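Local coordinates for protein fuculose-1-phosphate aldolase (PDB 4XXF) that belongs to the class II aldolase and adducin family and binds a zinc ion, in an assembly of four chains, at residues Ala20-Arg25 against Arg49-Lys54; Ala43-Val48 against Ile93-Gly98; Ile75-Asn78 against Thr82-Gly85. All coordinates share one frame; numbering follows the deposited sequence. Where two conformers were deposited one is given.

Overall arrangement
The three contacts gather round one end of the mixed sheet, where strands 45-49, 56-59 and 75-78 lie in that order: interaction 1 sets helix 15-36 against the loop after strand 45-49. Interactions 1 and 2 share strand 45-49: their centres are about 16 Å apart, and L22 CD2 packs on V48 CG2 at 4.3 Å. Interaction 3 has its centre about 11 Å from that of interaction 2, and the two touch where V94 packs on I75, V77 and V83, with V94 CB 3.9 Å from I75 CD1. Interactions 1 and 3, centres about 13 Å apart, do not touch. Interaction 2 is beside the metal: the H45 side chain is about 5 Å from the zinc ion held by H117, H119 and H181.

Interaction 1. Residues Ala20-Arg25 against Arg49-Lys54; sequences AWLKER and RDPENK
Helical residues 20-25 face the irregular loop 49-54 at a distance, the nearest alpha carbons being L22 CA and D50 CA, 8.3 Å apart, too far for the backbones to meet, and the L22 side chain spans the gap. L22 and P51 meet tip to tip: L22 CD1 lies 3.9 Å from P51 CD and 4.0 Å from P51 CG, a small apolar contact made by one methyl set against the CG-CD side of the proline ring. With CG of L22 opposite its own carbonyl carbon (chi1 -70°) and the chain extended beyond it (chi2 171°), CD1 is carried outward from the helix to the ring. The same methyl lies 4.3 Å from R49 O, which is a looser approach.

The loop that presents P51 is braced from within. D50 OD1 takes two backbone N-H groups: E52 N, at 2.9 Å, comes from above the carboxylate plane, whereas N53 N, 3.2 Å from D50 OD1, is met by the anti lone pair of that oxygen, with a nearly straight N-H...O angle of 162°. This double grip folds the chain after P51. R49 then ties the loop's two ends together, its NH1 donating to K54 O over 2.8 Å, with the oxygen close to the guanidinium plane.

Second partners tie the loop to its surroundings. R19, on the same helix as L22, forms salt bridges to D50 OD2 and to E52 OE1, and W58 NE1 also donates to D50 OD2. R49 NH2 reaches the backbone oxygens of H106 and V112, while L22 also rests on I190 of helix 190-213.

The D50 bonds make an Asx turn extended into an Asx motif, here shaping the connection of the beta hairpin formed by strands 45-49 and 56-59, which docks against helix 15-36 in this alpha/beta fold.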
loop_
_atom_site.group_PDB
_atom_site.type_symbol
_atom_site.label_atom_id
_atom_site.label_comp_id
_atom_site.label_asym_id
_atom_site.label_seq_id
_atom_site.Cartn_x
_atom_site.Cartn_y
_atom_site.Cartn_z
ATOM N N ALA A 20 2.609 -35.046 -2.686
ATOM C CA ALA A 20 3.494 -34.075 -3.333
ATOM C C ALA A 20 2.716 -32.843 -3.786
ATOM O O ALA A 20 3.188 -31.707 -3.631
ATOM C CB ALA A 20 4.225 -34.721 -4.511
ATOM N N TRP A 21 1.517 -33.051 -4.331
ATOM C CA TRP A 21 0.665 -31.941 -4.762
ATOM C C TRP A 21 0.269 -31.065 -3.582
ATOM O O TRP A 21 0.352 -29.831 -3.633
ATOM C CB TRP A 21 -0.608 -32.458 -5.455
ATOM C CG TRP A 21 -1.629 -31.364 -5.675
ATOM C CD1 TRP A 21 -2.642 -30.993 -4.828
ATOM C CD2 TRP A 21 -1.708 -30.484 -6.801
ATOM N NE1 TRP A 21 -3.350 -29.943 -5.370
ATOM C CE2 TRP A 21 -2.799 -29.613 -6.579
ATOM C CE3 TRP A 21 -0.967 -30.350 -7.977
ATOM C CZ2 TRP A 21 -3.164 -28.625 -7.491
ATOM C CZ3 TRP A 21 -1.333 -29.363 -8.887
ATOM C CH2 TRP A 21 -2.421 -28.515 -8.636
ATOM N N LEU A 22 -0.179 -31.709 -2.510
ATOM C CA LEU A 22 -0.661 -30.989 -1.335
ATOM C C LEU A 22 0.445 -30.190 -0.657
ATOM O O LEU A 22 0.205 -29.068 -0.233
ATOM C CB LEU A 22 -1.300 -31.955 -0.342
ATOM C CG LEU A 22 -2.636 -32.565 -0.764
ATOM C CD1 LEU A 22 -3.040 -33.650 0.214
ATOM C CD2 LEU A 22 -3.728 -31.502 -0.869
ATOM N N LYS A 23 1.647 -30.741 -0.552
ATOM C CA LYS A 23 2.752 -29.999 0.046
ATOM C C LYS A 23 3.091 -28.765 -0.792
ATOM O O LYS A 23 3.281 -27.673 -0.250
ATOM C CB LYS A 23 3.980 -30.902 0.221
ATOM C CG LYS A 23 3.811 -31.960 1.314
ATOM C CD LYS A 23 5.029 -32.870 1.474
ATOM C CE LYS A 23 6.227 -32.104 2.022
ATOM N NZ LYS A 23 7.411 -33.001 2.154
ATOM N N GLU A 24 3.150 -28.919 -2.109
ATOM C CA GLU A 24 3.414 -27.756 -2.944
ATOM C C GLU A 24 2.277 -26.725 -2.807
ATOM O O GLU A 24 2.523 -25.508 -2.784
ATOM C CB GLU A 24 3.600 -28.167 -4.407
ATOM C CG GLU A 24 3.882 -26.957 -5.313
ATOM C CD GLU A 24 3.820 -27.269 -6.797
ATOM O OE1 GLU A 24 3.671 -28.449 -7.175
ATOM O OE2 GLU A 24 3.907 -26.315 -7.599
ATOM N N ARG A 25 1.038 -27.202 -2.708
ATOM C CA ARG A 25 -0.113 -26.309 -2.641
ATOM C C ARG A 25 -0.097 -25.545 -1.315
ATOM O O ARG A 25 -0.456 -24.361 -1.278
ATOM C CB ARG A 25 -1.424 -27.093 -2.808
ATOM C CG ARG A 25 -2.605 -26.280 -3.320
ATOM C CD ARG A 25 -2.335 -25.782 -4.730
ATOM N NE ARG A 25 -3.525 -25.314 -5.431
ATOM C CZ ARG A 25 -3.483 -24.770 -6.641
ATOM N NH1 ARG A 25 -2.316 -24.650 -7.264
ATOM N NH2 ARG A 25 -4.591 -24.348 -7.230
ATOM N N ARG A 49 -4.032 -31.825 6.204
ATOM C CA ARG A 49 -4.049 -33.211 6.643
ATOM C C ARG A 49 -3.303 -34.083 5.647
ATOM O O ARG A 49 -3.499 -33.959 4.433
ATOM C CB ARG A 49 -5.489 -33.678 6.775
ATOM C CG ARG A 49 -5.680 -34.929 7.588
ATOM C CD ARG A 49 -7.104 -35.376 7.471
ATOM N NE ARG A 49 -8.102 -34.433 7.997
ATOM C CZ ARG A 49 -8.495 -34.382 9.272
ATOM N NH1 ARG A 49 -7.920 -35.157 10.181
ATOM N NH2 ARG A 49 -9.453 -33.552 9.651
ATOM N N ASP A 50 -2.443 -34.968 6.143
ATOM C CA ASP A 50 -1.769 -35.916 5.258
ATOM C C ASP A 50 -2.782 -36.845 4.605
ATOM O O ASP A 50 -3.733 -37.273 5.257
ATOM C CB ASP A 50 -0.727 -36.736 6.024
ATOM C CG ASP A 50 0.110 -37.597 5.110
ATOM O OD1 ASP A 50 -0.208 -38.795 4.964
ATOM O OD2 ASP A 50 1.077 -37.058 4.523
ATOM N N PRO A 51 -2.586 -37.166 3.315
ATOM C CA PRO A 51 -3.595 -37.981 2.625
ATOM C C PRO A 51 -3.551 -39.461 2.962
ATOM O O PRO A 51 -4.468 -40.190 2.572
ATOM C CB PRO A 51 -3.263 -37.764 1.143
ATOM C CG PRO A 51 -1.816 -37.375 1.130
ATOM C CD PRO A 51 -1.610 -36.576 2.378
ATOM N N GLU A 52 -2.517 -39.912 3.658
ATOM C CA GLU A 52 -2.426 -41.329 4.002
ATOM C C GLU A 52 -2.851 -41.582 5.445
ATOM O O GLU A 52 -3.579 -42.535 5.725
ATOM C CB GLU A 52 -1.008 -41.843 3.768
ATOM C CG GLU A 52 -0.839 -43.326 4.007
ATOM C CD GLU A 52 0.470 -43.849 3.463
ATOM O OE1 GLU A 52 1.421 -43.051 3.329
ATOM O OE2 GLU A 52 0.542 -45.064 3.169
ATOM N N ASN A 53 -2.396 -40.726 6.353
ATOM C CA ASN A 53 -2.740 -40.840 7.765
ATOM C C ASN A 53 -3.480 -39.588 8.209
ATOM O O ASN A 53 -2.898 -38.512 8.262
ATOM C CB ASN A 53 -1.482 -41.057 8.614
ATOM C CG ASN A 53 -1.793 -41.405 10.064
ATOM O OD1 ASN A 53 -2.766 -40.922 10.647
ATOM N ND2 ASN A 53 -0.957 -42.251 10.654
ATOM N N LYS A 54 -4.751 -39.752 8.560
ATOM C CA LYS A 54 -5.623 -38.629 8.888
ATOM C C LYS A 54 -5.247 -37.927 10.190
ATOM O O LYS A 54 -5.778 -36.861 10.493
ATOM C CB LYS A 54 -7.077 -39.105 8.965
ATOM C CG LYS A 54 -7.373 -40.056 10.121
ATOM C CD LYS A 54 -8.780 -40.638 10.006
ATOM C CE LYS A 54 -8.988 -41.782 10.980
ATOM N NZ LYS A 54 -10.313 -42.437 10.782
#

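Interaction 2. Residues Ala43-Val48 against Ile93-Gly98; sequences AGHLTV and IVNLAG
In the H45 conformer described, one of two modelled, CG nearly eclipses the backbone N (chi1 8°), so the exact ring position is to be taken with reserve; it points the imidazole at the start of helix 96-108, while N95 turns its CG away from its own backbone N (chi1 165°) and brings its amide up to the imidazole. N95 ND2 comes to the ring edge near its plane, 3.6 Å from H45 CD2, and the amide is tilted 67° to the ring. G98 approaches differently: its carbonyl group lies over one face, with G98 O 3.5 Å from H45 CE1, and G98 CA is 3.2 Å from H45 NE2. In this conformer the ring can come so near because G98 has no side chain.

N95 occupies the N-cap position, and its OD1 accepts a weak bond from G98 N at 3.4 Å, so the residue beside the imidazole edge also caps helix 96-108. The H45 ring further meets those of H102 and H117. T47 OG1 is hydrogen-bonded to ring nitrogens of H102 and H106.

Since H117 is a zinc ligand alongside H119 and H181, this strand-to-helix-N-terminus contact borders the metal site.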
loop_
_atom_site.group_PDB
_atom_site.type_symbol
_atom_site.label_atom_id
_atom_site.label_comp_id
_atom_site.label_asym_id
_atom_site.label_seq_id
_atom_site.Cartn_x
_atom_site.Cartn_y
_atom_site.Cartn_z
ATOM N N ALA A 43 3.778 -15.336 14.002
ATOM C CA ALA A 43 2.443 -15.829 14.228
ATOM C C ALA A 43 1.930 -16.476 12.952
ATOM O O ALA A 43 2.383 -16.164 11.840
ATOM C CB ALA A 43 1.520 -14.699 14.662
ATOM N N GLY A 44 0.977 -17.372 13.101
ATOM C CA GLY A 44 0.346 -17.918 11.926
ATOM C C GLY A 44 0.769 -19.324 11.602
ATOM O O GLY A 44 1.934 -19.730 11.705
ATOM N N HIS A 45 -0.231 -20.065 11.172
ATOM C CA HIS A 45 -0.019 -21.439 10.795
ATOM C C HIS A 45 -1.021 -21.815 9.732
ATOM O O HIS A 45 -2.169 -21.376 9.732
ATOM C CB HIS A 45 -0.134 -22.366 12.010
ATOM C CG HIS A 45 -0.629 -21.678 13.243
ATOM N ND1 HIS A 45 -1.968 -21.565 13.547
ATOM C CD2 HIS A 45 0.037 -21.051 14.239
ATOM C CE1 HIS A 45 -2.106 -20.908 14.684
ATOM N NE2 HIS A 45 -0.904 -20.577 15.122
ATOM N N LEU A 46 -0.535 -22.607 8.793
ATOM C CA LEU A 46 -1.389 -23.201 7.777
ATOM C C LEU A 46 -1.111 -24.692 7.801
ATOM O O LEU A 46 0.043 -25.113 7.760
ATOM C CB LEU A 46 -1.117 -22.616 6.386
ATOM C CG LEU A 46 -1.640 -21.215 6.063
ATOM C CD1 LEU A 46 -0.798 -20.115 6.723
ATOM C CD2 LEU A 46 -1.670 -21.027 4.558
ATOM N N THR A 47 -2.168 -25.489 7.905
ATOM C CA THR A 47 -2.006 -26.934 7.984
ATOM C C THR A 47 -2.784 -27.645 6.890
ATOM O O THR A 47 -3.811 -27.142 6.412
ATOM C CB THR A 47 -2.485 -27.492 9.343
ATOM O OG1 THR A 47 -3.843 -27.093 9.586
ATOM C CG2 THR A 47 -1.599 -26.992 10.494
ATOM N N VAL A 48 -2.270 -28.801 6.472
ATOM C CA VAL A 48 -3.054 -29.699 5.634
ATOM C C VAL A 48 -2.908 -31.129 6.158
ATOM O O VAL A 48 -1.823 -31.582 6.529
ATOM C CB VAL A 48 -2.651 -29.604 4.126
ATOM C CG1 VAL A 48 -1.218 -30.064 3.896
ATOM C CG2 VAL A 48 -3.616 -30.402 3.261
ATOM N N ILE A 93 10.673 -27.727 14.156
ATOM C CA ILE A 93 9.936 -27.249 15.316
ATOM C C ILE A 93 8.594 -26.676 14.905
ATOM O O ILE A 93 8.463 -26.040 13.862
ATOM C CB ILE A 93 10.725 -26.170 16.100
ATOM C CG1 ILE A 93 11.181 -25.044 15.167
ATOM C CG2 ILE A 93 11.910 -26.786 16.816
ATOM C CD1 ILE A 93 11.726 -23.833 15.905
ATOM N N VAL A 94 7.586 -26.921 15.733
ATOM C CA VAL A 94 6.246 -26.417 15.493
ATOM C C VAL A 94 5.867 -25.459 16.618
ATOM O O VAL A 94 6.282 -25.636 17.763
ATOM C CB VAL A 94 5.208 -27.576 15.383
ATOM C CG1 VAL A 94 5.000 -28.272 16.735
ATOM C CG2 VAL A 94 3.884 -27.078 14.823
ATOM N N ASN A 95 5.117 -24.415 16.284
ATOM C CA ASN A 95 4.480 -23.588 17.298
ATOM C C ASN A 95 3.335 -24.410 17.906
ATOM O O ASN A 95 2.297 -24.588 17.274
ATOM C CB ASN A 95 4.003 -22.277 16.664
ATOM C CG ASN A 95 3.025 -21.495 17.533
ATOM O OD1 ASN A 95 2.863 -21.752 18.725
ATOM N ND2 ASN A 95 2.371 -20.514 16.922
ATOM N N LEU A 96 3.529 -24.928 19.118
ATOM C CA LEU A 96 2.617 -25.949 19.645
ATOM C C LEU A 96 1.223 -25.414 19.942
ATOM O O LEU A 96 0.232 -25.999 19.508
ATOM C CB LEU A 96 3.192 -26.604 20.910
ATOM C CG LEU A 96 2.371 -27.783 21.455
ATOM C CD1 LEU A 96 2.315 -28.929 20.448
ATOM C CD2 LEU A 96 2.907 -28.278 22.795
ATOM N N ALA A 97 1.142 -24.313 20.681
ATOM C CA ALA A 97 -0.151 -23.771 21.086
ATOM C C ALA A 97 -1.006 -23.487 19.860
ATOM O O ALA A 97 -2.178 -23.867 19.799
ATOM C CB ALA A 97 0.031 -22.510 21.917
ATOM N N GLY A 98 -0.393 -22.846 18.873
ATOM C CA GLY A 98 -1.054 -22.559 17.617
ATOM C C GLY A 98 -1.471 -23.805 16.868
ATOM O O GLY A 98 -2.592 -23.889 16.360
#

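Interaction 3. Residues Ile75-Asn78 against Thr82-Gly85; sequences ILVN and TVIG
L76 and I84 set their branched side chains at a slant to one another, L76 CG lying 3.8 Å from I84 CG1, while I84 CD1 leans on L76 CD2. V77 and V83 point together to the other face, their CG2 methyls 4.3 Å apart, and I75 CD1 joins them beside V83 CG2.

The backbones run antiparallel with a fault in register. L76 N donates to G85 O in a nearly straight bond (176°), and L76 O accepts I84 N at 2.8 Å and, weakly, G85 N at 3.4 Å. Two residues thus face one: a classic beta bulge of I84 and G85 opposite L76. Towards the turn, N78 N donates to T82 O at 3.0 Å. N78 holds its CG between its backbone N and carbonyl carbon (chi1 65°), which brings OD1 back to T82 N, 2.9 Å away, the donor standing above the amide plane. That side-chain bond closes the short hairpin, and T82 CB packs at the amide.

Across its other edge, strand 75-78 pairs with strand 56-59 through I75 with V59 and V77 with F57. I75 and V83 also rest on V94, in the segment leading to helix 96-108, while L76 and I84 lie against H56.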
loop_
_atom_site.group_PDB
_atom_site.type_symbol
_atom_site.label_atom_id
_atom_site.label_comp_id
_atom_site.label_asym_id
_atom_site.label_seq_id
_atom_site.Cartn_x
_atom_site.Cartn_y
_atom_site.Cartn_z
ATOM N N ILE A 75 7.093 -29.388 7.765
ATOM C CA ILE A 75 7.273 -30.476 8.716
ATOM C C ILE A 75 5.987 -31.263 8.884
ATOM O O ILE A 75 4.891 -30.745 8.657
ATOM C CB ILE A 75 7.743 -29.963 10.095
ATOM C CG1 ILE A 75 6.869 -28.805 10.585
ATOM C CG2 ILE A 75 9.218 -29.551 10.039
ATOM C CD1 ILE A 75 7.074 -28.452 12.051
ATOM N N LEU A 76 6.139 -32.516 9.284
ATOM C CA LEU A 76 5.024 -33.410 9.535
ATOM C C LEU A 76 4.849 -33.565 11.037
ATOM O O LEU A 76 5.814 -33.829 11.750
ATOM C CB LEU A 76 5.277 -34.764 8.883
ATOM C CG LEU A 76 4.185 -35.825 9.000
ATOM C CD1 LEU A 76 2.926 -35.410 8.254
ATOM C CD2 LEU A 76 4.709 -37.154 8.467
ATOM N N VAL A 77 3.620 -33.386 11.509
ATOM C CA VAL A 77 3.299 -33.362 12.929
ATOM C C VAL A 77 2.143 -34.330 13.203
ATOM O O VAL A 77 1.200 -34.387 12.408
ATOM C CB VAL A 77 2.923 -31.921 13.373
ATOM C CG1 VAL A 77 2.566 -31.873 14.849
ATOM C CG2 VAL A 77 4.067 -30.960 13.075
ATOM N N ASN A 78 2.187 -35.077 14.303
ATOM C CA ASN A 78 1.046 -35.936 14.595
ATOM C C ASN A 78 -0.002 -35.152 15.392
ATOM O O ASN A 78 0.176 -33.961 15.672
ATOM C CB ASN A 78 1.468 -37.243 15.301
ATOM C CG ASN A 78 2.055 -37.028 16.686
ATOM O OD1 ASN A 78 1.938 -35.959 17.271
ATOM N ND2 ASN A 78 2.687 -38.068 17.215
ATOM N N THR A 82 3.762 -33.875 18.180
ATOM C CA THR A 82 5.120 -34.379 17.981
ATOM C C THR A 82 5.552 -34.192 16.524
ATOM O O THR A 82 4.838 -34.585 15.608
ATOM C CB THR A 82 5.232 -35.865 18.372
ATOM O OG1 THR A 82 4.718 -36.041 19.694
ATOM C CG2 THR A 82 6.687 -36.322 18.336
ATOM N N VAL A 83 6.708 -33.568 16.312
ATOM C CA VAL A 83 7.274 -33.445 14.976
ATOM C C VAL A 83 7.859 -34.790 14.580
ATOM O O VAL A 83 8.774 -35.290 15.235
ATOM C CB VAL A 83 8.358 -32.346 14.909
ATOM C CG1 VAL A 83 8.948 -32.261 13.515
ATOM C CG2 VAL A 83 7.783 -31.005 15.330
ATOM N N ILE A 84 7.326 -35.391 13.524
ATOM C CA ILE A 84 7.695 -36.766 13.188
ATOM C C ILE A 84 8.311 -36.914 11.801
ATOM O O ILE A 84 8.685 -38.009 11.404
ATOM C CB ILE A 84 6.480 -37.714 13.291
ATOM C CG1 ILE A 84 5.342 -37.243 12.378
ATOM C CG2 ILE A 84 6.008 -37.831 14.739
ATOM C CD1 ILE A 84 4.253 -38.286 12.185
ATOM N N GLY A 85 8.427 -35.822 11.059
ATOM C CA GLY A 85 9.064 -35.903 9.761
ATOM C C GLY A 85 9.254 -34.567 9.078
ATOM O O GLY A 85 8.748 -33.548 9.542
#